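Local coordinates for protein TP_0956 (PDB 3U64) that is a treponemal lipoprotein built of tetratricopeptide-repeat-like helices and probably serves as the T component of a TRAP transporter, acting through protein-protein contacts, at residues E198-N203 with H229-S235; V84-Q89 with E101-R105; V132-E137 with H180-M185; P63-S69 with S119-A124. One frame throughout, in Å; residues are numbered along the deposited sequence.

All four contacts lie in one all-helical, TPR-related fold. Interactions 2 and 4 join the same two helices, 66-89 and 96-124: interaction 2 closes their connected end and is nested inside the chain loop closed by interaction 4, with about 28 Å between centres. Interaction 3 lies close to interaction 4 (nearest atoms about 5 Å) and uses helix 176-192, whose successor, helix 196-211, enters interaction 1 (nearest atoms about 6 Å). Interactions 1 and 2 sit on opposite sides of the chain's centre, 27 Å apart between centres. Arg105 in interaction 2 reaches a second subunit. Sulfate ions, probably from crystallisation, lie about 3 Å from the Gln85 side chain and 5 Å from that of Tyr233.

Interaction 1 (E198-N203 with H229-S235)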
loop_
_atom_site.group_PDB
_atom_site.type_symbol
_atom_site.label_atom_id
_atom_site.label_comp_id
_atom_site.label_asym_id
_atom_site.label_seq_id
_atom_site.Cartn_x
_atom_site.Cartn_y
_atom_site.Cartn_z
ATOM N N GLU A 198 -9.163 20.760 22.849
ATOM C CA GLU A 198 -10.591 20.667 23.125
ATOM C C GLU A 198 -10.925 19.543 24.118
ATOM O O GLU A 198 -11.897 18.806 23.935
ATOM C CB GLU A 198 -11.356 20.488 21.806
ATOM C CG GLU A 198 -11.075 21.608 20.809
ATOM C CD GLU A 198 -11.761 21.402 19.468
ATOM O OE1 GLU A 198 -11.228 20.629 18.638
ATOM O OE2 GLU A 198 -12.831 22.022 19.241
ATOM N N GLY A 199 -10.108 19.415 25.161
ATOM C CA GLY A 199 -10.348 18.445 26.218
ATOM C C GLY A 199 -9.997 16.995 25.891
ATOM O O GLY A 199 -10.479 16.085 26.560
ATOM N N ALA A 200 -9.152 16.770 24.887
ATOM C CA ALA A 200 -8.810 15.403 24.467
ATOM C C ALA A 200 -8.280 14.494 25.593
ATOM O O ALA A 200 -8.508 13.270 25.583
ATOM C CB ALA A 200 -7.809 15.440 23.326
ATOM N N VAL A 201 -7.555 15.079 26.548
ATOM C CA VAL A 201 -7.017 14.305 27.666
ATOM C C VAL A 201 -8.147 13.719 28.529
ATOM O O VAL A 201 -8.089 12.562 28.932
ATOM C CB VAL A 201 -6.077 15.134 28.562
ATOM C CG1 VAL A 201 -5.303 14.206 29.511
ATOM C CG2 VAL A 201 -5.130 15.960 27.717
ATOM N N TRP A 202 -9.168 14.531 28.799
ATOM C CA TRP A 202 -10.291 14.110 29.617
ATOM C C TRP A 202 -11.024 12.968 28.977
ATOM O O TRP A 202 -11.606 12.127 29.668
ATOM C CB TRP A 202 -11.269 15.263 29.817
ATOM C CG TRP A 202 -10.640 16.410 30.494
ATOM C CD1 TRP A 202 -10.307 17.605 29.938
ATOM C CD2 TRP A 202 -10.230 16.469 31.862
ATOM N NE1 TRP A 202 -9.726 18.414 30.877
ATOM C CE2 TRP A 202 -9.673 17.747 32.072
ATOM C CE3 TRP A 202 -10.306 15.579 32.937
ATOM C CZ2 TRP A 202 -9.187 18.161 33.319
ATOM C CZ3 TRP A 202 -9.816 15.991 34.177
ATOM C CH2 TRP A 202 -9.263 17.270 34.352
ATOM N N ASN A 203 -11.016 12.963 27.649
ATOM C CA ASN A 203 -11.643 11.897 26.886
ATOM C C ASN A 203 -10.953 10.547 27.142
ATOM O O ASN A 203 -11.605 9.553 27.468
ATOM C CB ASN A 203 -11.666 12.254 25.390
ATOM C CG ASN A 203 -12.393 11.216 24.556
ATOM O OD1 ASN A 203 -11.823 10.616 23.640
ATOM N ND2 ASN A 203 -13.647 10.976 24.892
ATOM N N HIS A 229 -15.435 17.466 32.697
ATOM C CA HIS A 229 -14.419 18.392 32.209
ATOM C C HIS A 229 -14.404 18.409 30.676
ATOM O O HIS A 229 -14.297 19.470 30.066
ATOM C CB HIS A 229 -13.034 18.038 32.750
ATOM C CG HIS A 229 -12.806 18.472 34.163
ATOM N ND1 HIS A 229 -12.282 19.708 34.486
ATOM C CD2 HIS A 229 -13.011 17.833 35.338
ATOM C CE1 HIS A 229 -12.180 19.810 35.796
ATOM N NE2 HIS A 229 -12.614 18.685 36.338
ATOM N N LEU A 230 -14.521 17.230 30.066
ATOM C CA LEU A 230 -14.529 17.117 28.605
ATOM C C LEU A 230 -15.611 18.001 27.968
ATOM O O LEU A 230 -15.351 18.724 26.999
ATOM C CB LEU A 230 -14.705 15.657 28.171
ATOM C CG LEU A 230 -14.880 15.344 26.680
ATOM C CD1 LEU A 230 -13.689 15.821 25.827
ATOM C CD2 LEU A 230 -15.098 13.849 26.493
ATOM N N THR A 231 -16.816 17.958 28.524
ATOM C CA THR A 231 -17.938 18.728 27.969
ATOM C C THR A 231 -17.701 20.244 28.002
ATOM O O THR A 231 -18.301 20.986 27.228
ATOM C CB THR A 231 -19.248 18.434 28.707
ATOM O OG1 THR A 231 -19.070 18.691 30.105
ATOM C CG2 THR A 231 -19.667 16.989 28.503
ATOM N N ARG A 232 -16.831 20.701 28.897
ATOM C CA ARG A 232 -16.514 22.122 28.972
ATOM C C ARG A 232 -15.705 22.590 27.762
ATOM O O ARG A 232 -15.789 23.752 27.370
ATOM C CB ARG A 232 -15.735 22.444 30.262
ATOM C CG ARG A 232 -16.507 22.188 31.552
ATOM C CD ARG A 232 -17.978 22.404 31.307
ATOM N NE ARG A 232 -18.808 22.120 32.467
ATOM C CZ ARG A 232 -19.269 23.048 33.294
ATOM N NH1 ARG A 232 -18.963 24.328 33.102
ATOM N NH2 ARG A 232 -20.033 22.694 34.316
ATOM N N TYR A 233 -14.926 21.685 27.175
ATOM C CA TYR A 233 -13.943 22.071 26.172
ATOM C C TYR A 233 -14.201 21.553 24.767
ATOM O O TYR A 233 -13.617 22.059 23.812
ATOM C CB TYR A 233 -12.552 21.611 26.610
ATOM C CG TYR A 233 -12.142 22.133 27.971
ATOM C CD1 TYR A 233 -11.878 23.483 28.169
ATOM C CD2 TYR A 233 -12.014 21.279 29.053
ATOM C CE1 TYR A 233 -11.498 23.967 29.410
ATOM C CE2 TYR A 233 -11.639 21.748 30.298
ATOM C CZ TYR A 233 -11.380 23.097 30.472
ATOM O OH TYR A 233 -11.005 23.575 31.715
ATOM N N CYS A 234 -15.064 20.544 24.640
ATOM C CA CYS A 234 -15.186 19.825 23.378
ATOM C C CYS A 234 -16.066 20.549 22.371
ATOM O O CYS A 234 -16.894 21.374 22.736
ATOM C CB CYS A 234 -15.701 18.396 23.604
ATOM S SG CYS A 234 -17.362 18.329 24.347
ATOM N N SER A 235 -15.889 20.206 21.101
ATOM C CA SER A 235 -16.647 20.812 20.013
ATOM C C SER A 235 -17.983 20.112 19.733
ATOM O O SER A 235 -18.098 18.881 19.811
ATOM C CB SER A 235 -15.801 20.798 18.734
ATOM O OG SER A 235 -16.500 21.382 17.649
HETATM O O HOH W 1 -14.297 23.556 21.171
#
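Trp202, Leu230 and Glu198 carry most of this contact between helices 196-211 and 220-233, whose segments run antiparallel at 165° with axes 7.8 Å apart. The indole of Trp202 lies against the 229-235 segment. Its six-membered ring makes an offset stack with the His229 imidazole (centroids 4.1 Å apart, planes at 11°), while His229 CB sits 3.5 Å from the centroid of the five-membered ring, a CH-pi contact over its face. Tyr233 completes the aromatic cluster, nearly parallel to the indole but slid aside. The Trp202 NE1 donor is used by Pro194 O. Leu230 fills the space beside the stack: Leu230 CB is 3.8 Å from Trp202 CB, and Leu230 CD1 reaches Gly199 O at 3.3 Å. Gly199 makes this closeness possible, since a beta carbon there would crowd Tyr233 CB and Leu230 CD1, and its positive phi suits glycine. At the edge, water 1 bridges Glu198 OE2 (2.9 Å) and Tyr233 O (3.1 Å), donating to both, and Cys234 CA approaches Glu198 O at 3.5 Å in a CA-H...O contact. Two successive helices packed antiparallel in this way are consistent with the helical hairpin of a tetratricopeptide repeat.

Interaction 2 (V84-Q89 with E101-R105); sequences VQTPAQ and EAYSR
Both segments are helical and belong to consecutive helices, 66-89 and 96-124. They run antiparallel at 163° with axes 8.6 Å apart, and the nearest CA pairs are Gln85-Tyr103 (5.8 Å) and Ala88-Ala102 (6.1 Å). Segment 84-89 is kinked at Pro87, whose nitrogen has no bond to the preceding turn. The apolar contact centres on two alanines pointing at each other, Ala88 CB to Ala102 CB 3.6 Å. Val84 (chi1 t) sets its CG1 methyl 3.4 Å from the carbonyl Ala102 O and its CG2 over one face of the Arg105 guanidinium, 3.9 Å from Arg105 NH1. Tyr103 (chi1 m) reaches across to the first helix: Tyr103 CE1 is 3.7 Å from Ala88 CB and, at the ring edge, 3.8 Å from Gln85 O, and Tyr103 OH is 3.1 Å from Gln89 CG. Gln85 OE1 is hydrogen-bonded to Tyr110 OH. Small residues thus bring the ends of this helical hairpin into van der Waals contact, while Arg105 forms a salt bridge with Asp40 of the second subunit.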
loop_
_atom_site.group_PDB
_atom_site.type_symbol
_atom_site.label_atom_id
_atom_site.label_comp_id
_atom_site.label_asym_id
_atom_site.label_seq_id
_atom_site.Cartn_x
_atom_site.Cartn_y
_atom_site.Cartn_z
ATOM N N VAL A 84 -5.699 -0.734 12.422
ATOM C CA VAL A 84 -5.437 -2.087 12.898
ATOM C C VAL A 84 -6.548 -2.564 13.839
ATOM O O VAL A 84 -7.259 -3.530 13.534
ATOM C CB VAL A 84 -4.083 -2.199 13.591
ATOM C CG1 VAL A 84 -3.850 -3.630 14.061
ATOM C CG2 VAL A 84 -2.970 -1.744 12.647
ATOM N N GLN A 85 -6.702 -1.869 14.964
ATOM C CA GLN A 85 -7.663 -2.260 15.973
ATOM C C GLN A 85 -9.092 -2.178 15.473
ATOM O O GLN A 85 -9.874 -3.105 15.642
ATOM C CB GLN A 85 -7.552 -1.393 17.226
ATOM C CG GLN A 85 -8.626 -1.789 18.274
ATOM C CD GLN A 85 -8.566 -0.993 19.573
ATOM O OE1 GLN A 85 -7.494 -0.546 20.021
ATOM N NE2 GLN A 85 -9.732 -0.817 20.194
ATOM N N THR A 86 -9.434 -1.045 14.886
ATOM C CA THR A 86 -10.807 -0.781 14.502
ATOM C C THR A 86 -11.338 -1.807 13.486
ATOM O O THR A 86 -12.372 -2.422 13.730
ATOM C CB THR A 86 -10.970 0.682 14.051
ATOM O OG1 THR A 86 -11.001 1.530 15.210
ATOM C CG2 THR A 86 -12.247 0.874 13.261
ATOM N N PRO A 87 -10.619 -2.034 12.365
ATOM C CA PRO A 87 -11.058 -3.081 11.418
ATOM C C PRO A 87 -11.197 -4.482 12.056
ATOM O O PRO A 87 -12.089 -5.248 11.681
ATOM C CB PRO A 87 -9.931 -3.108 10.371
ATOM C CG PRO A 87 -9.285 -1.752 10.470
ATOM C CD PRO A 87 -9.371 -1.377 11.928
ATOM N N ALA A 88 -10.303 -4.821 12.982
ATOM C CA ALA A 88 -10.405 -6.077 13.707
ATOM C C ALA A 88 -11.748 -6.161 14.431
ATOM O O ALA A 88 -12.357 -7.230 14.512
ATOM C CB ALA A 88 -9.269 -6.204 14.708
ATOM N N GLN A 89 -12.203 -5.028 14.961
ATOM C CA GLN A 89 -13.430 -4.996 15.742
ATOM C C GLN A 89 -14.649 -5.286 14.883
ATOM O O GLN A 89 -15.675 -5.739 15.384
ATOM C CB GLN A 89 -13.599 -3.648 16.405
ATOM C CG GLN A 89 -12.555 -3.334 17.436
ATOM C CD GLN A 89 -13.049 -2.304 18.422
ATOM O OE1 GLN A 89 -14.197 -2.368 18.871
ATOM N NE2 GLN A 89 -12.199 -1.337 18.754
ATOM N N GLU A 101 -5.104 -11.854 16.822
ATOM C CA GLU A 101 -3.814 -11.534 16.240
ATOM C C GLU A 101 -3.725 -10.057 15.846
ATOM O O GLU A 101 -2.681 -9.437 15.988
ATOM C CB GLU A 101 -3.547 -12.407 15.025
ATOM C CG GLU A 101 -2.198 -12.144 14.401
ATOM C CD GLU A 101 -1.867 -13.133 13.308
ATOM O OE1 GLU A 101 -2.460 -14.239 13.302
ATOM O OE2 GLU A 101 -1.017 -12.800 12.455
ATOM N N ALA A 102 -4.817 -9.500 15.332
ATOM C CA ALA A 102 -4.838 -8.077 14.999
ATOM C C ALA A 102 -4.800 -7.229 16.270
ATOM O O ALA A 102 -4.126 -6.204 16.311
ATOM C CB ALA A 102 -6.048 -7.732 14.168
ATOM N N TYR A 103 -5.515 -7.651 17.314
ATOM C CA TYR A 103 -5.403 -6.955 18.594
ATOM C C TYR A 103 -3.973 -6.966 19.149
ATOM O O TYR A 103 -3.542 -5.968 19.702
ATOM C CB TYR A 103 -6.370 -7.527 19.635
ATOM C CG TYR A 103 -7.812 -7.161 19.381
ATOM C CD1 TYR A 103 -8.140 -6.079 18.563
ATOM C CD2 TYR A 103 -8.850 -7.896 19.950
ATOM C CE1 TYR A 103 -9.460 -5.727 18.329
ATOM C CE2 TYR A 103 -10.185 -7.555 19.720
ATOM C CZ TYR A 103 -10.479 -6.468 18.906
ATOM O OH TYR A 103 -11.786 -6.125 18.669
ATOM N N SER A 104 -3.253 -8.087 19.016
ATOM C CA SER A 104 -1.883 -8.184 19.520
ATOM C C SER A 104 -0.977 -7.292 18.696
ATOM O O SER A 104 -0.055 -6.660 19.224
ATOM C CB SER A 104 -1.369 -9.625 19.474
ATOM O OG SER A 104 -2.289 -10.474 20.124
ATOM N N ARG A 105 -1.260 -7.234 17.398
ATOM C CA ARG A 105 -0.550 -6.336 16.501
ATOM C C ARG A 105 -0.771 -4.858 16.883
ATOM O O ARG A 105 0.177 -4.077 16.936
ATOM C CB ARG A 105 -0.974 -6.597 15.051
ATOM C CG ARG A 105 -0.133 -5.862 14.009
ATOM C CD ARG A 105 -0.636 -6.071 12.560
ATOM N NE ARG A 105 -0.018 -5.085 11.676
ATOM C CZ ARG A 105 -0.624 -4.458 10.677
ATOM N NH1 ARG A 105 -1.893 -4.710 10.388
ATOM N NH2 ARG A 105 0.054 -3.568 9.974
#

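Interaction 3 (V132-E137 with H180-M185)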
loop_
_atom_site.group_PDB
_atom_site.type_symbol
_atom_site.label_atom_id
_atom_site.label_comp_id
_atom_site.label_asym_id
_atom_site.label_seq_id
_atom_site.Cartn_x
_atom_site.Cartn_y
_atom_site.Cartn_z
ATOM N N VAL A 132 10.168 7.778 35.754
ATOM C CA VAL A 132 8.728 7.711 35.579
ATOM C C VAL A 132 8.237 6.270 35.735
ATOM O O VAL A 132 7.116 6.038 36.152
ATOM C CB VAL A 132 8.278 8.333 34.216
ATOM C CG1 VAL A 132 8.432 7.331 33.073
ATOM C CG2 VAL A 132 6.855 8.830 34.297
ATOM N N PHE A 133 9.083 5.299 35.416
ATOM C CA PHE A 133 8.687 3.896 35.566
ATOM C C PHE A 133 9.321 3.214 36.786
ATOM O O PHE A 133 9.340 1.987 36.865
ATOM C CB PHE A 133 9.031 3.104 34.302
ATOM C CG PHE A 133 8.187 3.466 33.106
ATOM C CD1 PHE A 133 6.805 3.306 33.136
ATOM C CD2 PHE A 133 8.772 3.938 31.945
ATOM C CE1 PHE A 133 6.028 3.630 32.038
ATOM C CE2 PHE A 133 7.993 4.250 30.830
ATOM C CZ PHE A 133 6.626 4.100 30.881
ATOM N N SER A 134 9.835 4.013 37.725
ATOM C CA SER A 134 10.536 3.492 38.895
ATOM C C SER A 134 9.645 2.666 39.838
ATOM O O SER A 134 10.139 1.845 40.611
ATOM C CB SER A 134 11.169 4.647 39.676
ATOM O OG SER A 134 10.163 5.542 40.119
ATOM N N GLY A 135 8.335 2.887 39.779
ATOM C CA GLY A 135 7.421 2.310 40.752
ATOM C C GLY A 135 7.461 3.036 42.092
ATOM O O GLY A 135 6.730 2.691 43.026
ATOM N N ASP A 136 8.331 4.041 42.186
ATOM C CA ASP A 136 8.466 4.874 43.379
ATOM C C ASP A 136 7.628 6.131 43.191
ATOM O O ASP A 136 7.943 6.962 42.337
ATOM C CB ASP A 136 9.941 5.252 43.580
ATOM C CG ASP A 136 10.179 6.145 44.801
ATOM O OD1 ASP A 136 9.284 6.933 45.187
ATOM O OD2 ASP A 136 11.288 6.058 45.371
ATOM N N GLU A 137 6.577 6.284 43.997
ATOM C CA GLU A 137 5.609 7.345 43.762
ATOM C C GLU A 137 6.226 8.727 43.863
ATOM O O GLU A 137 5.828 9.651 43.143
ATOM C CB GLU A 137 4.433 7.244 44.721
ATOM C CG GLU A 137 3.243 8.029 44.250
ATOM C CD GLU A 137 2.698 7.496 42.933
ATOM O OE1 GLU A 137 3.182 6.430 42.474
ATOM O OE2 GLU A 137 1.787 8.141 42.359
ATOM N N HIS A 180 -0.066 2.703 35.752
ATOM C CA HIS A 180 -0.133 3.799 36.704
ATOM C C HIS A 180 0.666 5.034 36.241
ATOM O O HIS A 180 0.182 6.156 36.327
ATOM C CB HIS A 180 0.322 3.349 38.096
ATOM C CG HIS A 180 0.216 4.428 39.124
ATOM N ND1 HIS A 180 -0.994 4.942 39.538
ATOM C CD2 HIS A 180 1.169 5.131 39.783
ATOM C CE1 HIS A 180 -0.785 5.897 40.425
ATOM N NE2 HIS A 180 0.520 6.032 40.592
ATOM N N ALA A 181 1.875 4.827 35.734
ATOM C CA ALA A 181 2.683 5.932 35.209
ATOM C C ALA A 181 1.995 6.642 34.046
ATOM O O ALA A 181 2.052 7.870 33.929
ATOM C CB ALA A 181 4.061 5.429 34.779
ATOM N N ALA A 182 1.354 5.872 33.175
ATOM C CA ALA A 182 0.680 6.449 32.011
ATOM C C ALA A 182 -0.457 7.383 32.437
ATOM O O ALA A 182 -0.575 8.511 31.952
ATOM C CB ALA A 182 0.143 5.342 31.083
ATOM N N VAL A 183 -1.286 6.906 33.356
ATOM C CA VAL A 183 -2.397 7.699 33.841
ATOM C C VAL A 183 -1.898 8.940 34.561
ATOM O O VAL A 183 -2.442 10.023 34.349
ATOM C CB VAL A 183 -3.331 6.880 34.747
ATOM C CG1 VAL A 183 -4.433 7.768 35.318
ATOM C CG2 VAL A 183 -3.938 5.716 33.955
ATOM N N MET A 184 -0.853 8.796 35.381
ATOM C CA MET A 184 -0.277 9.951 36.070
ATOM C C MET A 184 0.251 10.994 35.073
ATOM O O MET A 184 0.140 12.199 35.310
ATOM C CB MET A 184 0.824 9.537 37.064
ATOM C CG MET A 184 0.341 8.697 38.252
ATOM S SD MET A 184 -0.986 9.483 39.214
ATOM C CE MET A 184 -2.399 8.489 38.708
ATOM N N MET A 185 0.808 10.540 33.954
ATOM C CA MET A 185 1.190 11.461 32.885
ATOM C C MET A 185 -0.037 12.166 32.308
ATOM O O MET A 185 -0.025 13.376 32.090
ATOM C CB MET A 185 1.981 10.761 31.779
ATOM C CG MET A 185 3.359 10.243 32.224
ATOM S SD MET A 185 4.352 9.619 30.830
ATOM C CE MET A 185 4.337 7.863 31.142
#
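The polar link between the start of helix 137-144 and helix 176-192 is His180 with Glu137. His180 NE2 donates to Glu137 OE2 at 3.0 Å with an almost straight angle of 175°, and only weakly to Glu137 OE1 at 3.3 Å, so OE2 is the better-placed acceptor of this His-carboxylate hydrogen bond. The polar side chains of Ser134 and Asp136 are bonded locally. Ser134 OG accepts from Asp136 N at 3.1 Å, an ST turn, and is also bonded to Glu131 O. Asp136, at the N-cap, uses OD1 to take the amide of Arg139 and, weakly, that of Gln138. Gly135, with positive phi, lets the chain turn between the two. Beneath this polar edge the Ala181 CB methyl meets a backbone carbonyl, Val132 O, at 3.4 Å. The apolar pairs are Ala181 CB with Phe133 CE1 at 3.8 Å, and Met185 CE with Val132 CG2 at 4.2 Å and Phe133 CZ at 4.4 Å. Leu140, from helix 137-144, touches both Val132 and His180. An ST turn running into a side-chain N-cap thus links two short helices, docked on a longer helix of the TPR-like helical array.

Interaction 4 (P63-S69 with S119-A124)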
loop_
_atom_site.group_PDB
_atom_site.type_symbol
_atom_site.label_atom_id
_atom_site.label_comp_id
_atom_site.label_asym_id
_atom_site.label_seq_id
_atom_site.Cartn_x
_atom_site.Cartn_y
_atom_site.Cartn_z
ATOM N N PRO A 63 17.690 11.820 16.700
ATOM C CA PRO A 63 16.999 11.384 17.922
ATOM C C PRO A 63 16.744 12.506 18.939
ATOM O O PRO A 63 15.972 12.288 19.879
ATOM C CB PRO A 63 17.948 10.325 18.508
ATOM C CG PRO A 63 19.022 10.072 17.412
ATOM C CD PRO A 63 19.086 11.348 16.650
ATOM N N ALA A 64 17.359 13.676 18.758
ATOM C CA ALA A 64 17.197 14.785 19.711
ATOM C C ALA A 64 16.158 15.774 19.228
ATOM O O ALA A 64 15.881 16.778 19.892
ATOM C CB ALA A 64 18.508 15.497 19.959
ATOM N N HIS A 65 15.578 15.499 18.068
ATOM C CA HIS A 65 14.501 16.343 17.585
ATOM C C HIS A 65 13.207 15.893 18.265
ATOM O O HIS A 65 12.662 14.819 17.972
ATOM C CB HIS A 65 14.373 16.289 16.062
ATOM C CG HIS A 65 13.593 17.431 15.497
ATOM N ND1 HIS A 65 12.221 17.523 15.608
ATOM C CD2 HIS A 65 13.993 18.548 14.845
ATOM C CE1 HIS A 65 11.810 18.638 15.032
ATOM N NE2 HIS A 65 12.864 19.281 14.566
ATOM N N ARG A 66 12.731 16.720 19.186
ATOM C CA ARG A 66 11.566 16.381 19.981
ATOM C C ARG A 66 10.302 16.316 19.133
ATOM O O ARG A 66 9.474 15.422 19.315
ATOM C CB ARG A 66 11.402 17.379 21.112
ATOM C CG ARG A 66 12.562 17.348 22.113
ATOM C CD ARG A 66 12.182 18.159 23.326
ATOM N NE ARG A 66 10.974 17.628 23.952
ATOM C CZ ARG A 66 10.309 18.232 24.932
ATOM N NH1 ARG A 66 10.733 19.403 25.387
ATOM N NH2 ARG A 66 9.216 17.671 25.449
ATOM N N GLY A 67 10.165 17.258 18.201
ATOM C CA GLY A 67 9.037 17.269 17.295
ATOM C C GLY A 67 8.901 15.975 16.493
ATOM O O GLY A 67 7.784 15.463 16.298
ATOM N N LEU A 68 10.032 15.443 16.027
ATOM C CA LEU A 68 10.037 14.220 15.221
ATOM C C LEU A 68 9.691 13.001 16.066
ATOM O O LEU A 68 8.946 12.127 15.623
ATOM C CB LEU A 68 11.388 14.012 14.520
ATOM C CG LEU A 68 11.453 14.496 13.077
ATOM C CD1 LEU A 68 12.849 14.267 12.492
ATOM C CD2 LEU A 68 10.402 13.769 12.268
ATOM N N SER A 69 10.265 12.936 17.265
ATOM C CA SER A 69 9.897 11.921 18.248
ATOM C C SER A 69 8.401 11.882 18.455
ATOM O O SER A 69 7.781 10.825 18.328
ATOM C CB SER A 69 10.597 12.171 19.588
ATOM O OG SER A 69 11.961 11.776 19.513
ATOM N N SER A 119 10.411 9.379 23.941
ATOM C CA SER A 119 11.798 9.826 23.759
ATOM C C SER A 119 11.883 11.350 23.636
ATOM O O SER A 119 12.933 11.935 23.873
ATOM C CB SER A 119 12.529 9.090 22.632
ATOM O OG SER A 119 11.900 9.291 21.385
ATOM N N SER A 120 10.769 11.994 23.300
ATOM C CA SER A 120 10.691 13.451 23.391
ATOM C C SER A 120 10.868 13.908 24.849
ATOM O O SER A 120 11.635 14.827 25.109
ATOM C CB SER A 120 9.386 13.980 22.783
ATOM O OG SER A 120 9.029 15.255 23.302
ATOM N N LEU A 121 10.189 13.258 25.799
ATOM C CA LEU A 121 10.407 13.553 27.223
ATOM C C LEU A 121 11.823 13.190 27.675
ATOM O O LEU A 121 12.463 13.946 28.419
ATOM C CB LEU A 121 9.344 12.890 28.120
ATOM C CG LEU A 121 7.961 13.539 27.927
ATOM C CD1 LEU A 121 6.825 12.739 28.524
ATOM C CD2 LEU A 121 7.956 14.949 28.472
ATOM N N GLU A 122 12.329 12.058 27.206
ATOM C CA GLU A 122 13.673 11.637 27.582
ATOM C C GLU A 122 14.758 12.607 27.091
ATOM O O GLU A 122 15.772 12.822 27.764
ATOM C CB GLU A 122 13.973 10.221 27.082
ATOM C CG GLU A 122 15.346 9.695 27.542
ATOM C CD GLU A 122 15.381 9.376 29.035
ATOM O OE1 GLU A 122 14.298 9.286 29.656
ATOM O OE2 GLU A 122 16.494 9.210 29.591
ATOM N N THR A 123 14.550 13.174 25.913
ATOM C CA THR A 123 15.461 14.170 25.349
ATOM C C THR A 123 15.442 15.441 26.193
ATOM O O THR A 123 16.486 16.026 26.475
ATOM C CB THR A 123 15.060 14.534 23.893
ATOM O OG1 THR A 123 15.454 13.479 23.010
ATOM C CG2 THR A 123 15.726 15.817 23.447
ATOM N N ALA A 124 14.245 15.857 26.599
ATOM C CA ALA A 124 14.071 17.078 27.382
ATOM C C ALA A 124 14.546 16.944 28.826
ATOM O O ALA A 124 14.963 17.932 29.443
ATOM C CB ALA A 124 12.620 17.526 27.353
HETATM O O HOH W 2 13.625 13.459 20.873
#
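Pro63 begins the segment with its carbonyl oxygen O 2.8 Å from water 2; the same water lies 2.8 Å from Thr123 OG1 and 2.7 Å from Ser69 OG, tying the turn to both helices. Ala64 O rests 3.7 Å from Thr123 CG2. His65 points away and serves the start of its own helix as N-cap, its ND1 accepting from Leu68 N at 3.0 Å. Arg66 is the centre of the contact. Its side chain fits as a knob into the hole made by Ser120, Leu121, Thr123 and Ala124, with Arg66 CG 3.8 Å from Thr123 CG2 and Ala124 CB over one face of the guanidinium, 3.3 Å from Arg66 NH1. Arg66 NE and NH2 both donate to Ser120 OG, at 3.1 and 3.2 Å. Ser69 then faces helix 96-124, its OG 3.1 Å from Ser119 OG, which is hydrogen-bonded to Tyr116 O, and its CB 3.7 Å from Ser120 N. Ser120 OG is also bonded to Thr154 of helix 152-166. A charged knob, small hydroxyl side chains and a shared water therefore make this end of the helix pair largely polar, and a salt bridge from Arg66 NH2 extends the bonding to Asp151, just before helix 152-166.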